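Acetyltransferase, GNAT family (Streptococcus pneumoniae, PDB 2I79) transfers the acetyl group of acetyl coenzyme A to an acceptor substrate, probably an amine, as a member of the GNAT acetyltransferase family. Local coordinates at the interface of chains A and B. Sequence-based numbering; all coordinates share one arbitrary frame. Chains: chain A/B, Acetyltransferase, GNAT family.

The interface of chains A and B. Residues chain A 33-34, 38-40; chain B 81.
B:Arg81 reaches out of a loop of one GNAT-fold subunit and points the edge of its guanidinium at the loop of chain A that leads to helix 43-55. The strands 69-77 and 87-94 flank the arginine loop, and the contact recurs with the chains exchanged about the two-fold axis of the deposited pair, which may be a biological dimer.

Polar contact falls on backbone carbonyls of chain A. NH1 of B:Arg81, a terminal guanidinium nitrogen, donates to the carbonyl O of A:Gly38 at 3.1 Å, with an angle of 149° at the hydrogen. This oxygen sits at the edge of the guanidinium and nearly in its plane, whereas the nitrogen is tilted 28° from the plane of the carbonyl. The other terminal nitrogen, NH2 of B:Arg81, makes a weak hydrogen bond of 3.3 Å to the carbonyl O of A:Ile39. Carbonyls of successive residues thus face the two terminal nitrogens; the A:Gly38 bond is the firmer, and together they may restrict rotation of the guanidinium and bring its likely positive charge to carbonyl dipoles.

Van der Waals contacts line the arm on its way to this end. The chain of B:Arg81 is extended from CG to NE (chi3 -167°), which carries the guanidinium past A:Ser33 to the A:Gly38-A:Leu40 stretch. Midway along, the methylene CD of B:Arg81 lies 3.4 Å from the carbonyl O of A:Ser33. Two leucines border the guanidinium. CD2 of A:Leu34, whose side chain runs alongside the arginine in the same direction, lies 4.1 Å from NH1 of B:Arg81. CD1 of A:Leu40, from a side chain passing the opposite way, lies 3.9 Å from NH1 of B:Arg81. Burial is concentrated on the arginine, which loses 103 Å² of surface to chain A.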
ATOM      1  N   SER A  33       9.416   2.462  -7.826  1.00 48.22           N
ATOM      2  CA  SER A  33       8.333   2.156  -8.768  1.00 49.01           C
ATOM      3  C   SER A  33       8.252   3.194  -9.897  1.00 48.90           C
ATOM      4  O   SER A  33       7.656   2.930 -10.947  1.00 48.65           O
ATOM      5  CB  SER A  33       7.012   2.032  -8.019  1.00 49.76           C
ATOM      6  OG  SER A  33       6.736   3.287  -7.403  1.00 54.44           O
ATOM      7  N   LEU A  34       8.882   4.354  -9.677  1.00 48.82           N
ATOM      8  CA  LEU A  34       9.164   5.319 -10.755  1.00 48.26           C
ATOM      9  C   LEU A  34       9.940   4.654 -11.887  1.00 48.11           C
ATOM     10  O   LEU A  34      10.915   3.922 -11.651  1.00 48.89           O
ATOM     11  CB  LEU A  34       9.962   6.504 -10.227  1.00 48.28           C
ATOM     12  CG  LEU A  34       9.304   7.475  -9.211  1.00 49.46           C
ATOM     13  CD1 LEU A  34      10.343   8.531  -8.782  1.00 50.07           C
ATOM     14  CD2 LEU A  34       8.040   8.134  -9.760  1.00 47.54           C
ATOM     15  N   GLY A  38       7.720   8.298 -16.028  1.00 48.67           N
ATOM     16  CA  GLY A  38       7.713   9.445 -15.148  1.00 49.61           C
ATOM     17  C   GLY A  38       6.589   9.442 -14.134  1.00 50.26           C
ATOM     18  O   GLY A  38       5.916   8.449 -13.934  1.00 49.60           O
ATOM     19  N   ILE A  39       6.395  10.587 -13.494  1.00 51.46           N
ATOM     20  CA  ILE A  39       5.481  10.710 -12.373  1.00 52.09           C
ATOM     21  C   ILE A  39       3.997  10.684 -12.786  1.00 53.07           C
ATOM     22  O   ILE A  39       3.139  10.374 -11.960  1.00 53.98           O
ATOM     23  CB  ILE A  39       5.837  11.969 -11.531  1.00 51.93           C
ATOM     24  CG1 ILE A  39       5.146  11.938 -10.153  1.00 52.26           C
ATOM     25  CG2 ILE A  39       5.539  13.242 -12.303  1.00 51.32           C
ATOM     26  CD1 ILE A  39       5.788  10.934  -9.155  1.00 51.98           C
ATOM     27  N   LEU A  40       3.697  10.995 -14.046  1.00 53.90           N
ATOM     28  CA  LEU A  40       2.336  10.848 -14.593  1.00 55.05           C
ATOM     29  C   LEU A  40       1.288  11.834 -13.980  1.00 55.93           C
ATOM     30  O   LEU A  40       0.076  11.564 -13.960  1.00 56.57           O
ATOM     31  CB  LEU A  40       1.876   9.390 -14.482  1.00 55.41           C
ATOM     32  CG  LEU A  40       2.786   8.413 -15.234  1.00 56.64           C
ATOM     33  CD1 LEU A  40       2.499   6.978 -14.833  1.00 59.66           C
ATOM     34  CD2 LEU A  40       2.676   8.609 -16.755  1.00 56.99           C
TER
ATOM     35  N   ARG B  81       1.612   0.753 -12.367  1.00 53.04           N
ATOM     36  CA  ARG B  81       3.003   0.920 -12.789  1.00 53.65           C
ATOM     37  C   ARG B  81       3.678  -0.428 -13.041  1.00 52.18           C
ATOM     38  O   ARG B  81       3.400  -1.401 -12.351  1.00 50.43           O
ATOM     39  CB  ARG B  81       3.805   1.677 -11.733  1.00 54.89           C
ATOM     40  CG  ARG B  81       3.394   3.104 -11.576  1.00 56.36           C
ATOM     41  CD  ARG B  81       4.352   3.856 -10.664  1.00 58.71           C
ATOM     42  NE  ARG B  81       3.774   5.148 -10.280  1.00 63.02           N
ATOM     43  CZ  ARG B  81       4.061   6.321 -10.843  1.00 66.32           C
ATOM     44  NH1 ARG B  81       4.942   6.408 -11.822  1.00 68.39           N
ATOM     45  NH2 ARG B  81       3.451   7.418 -10.423  1.00 68.01           N
TER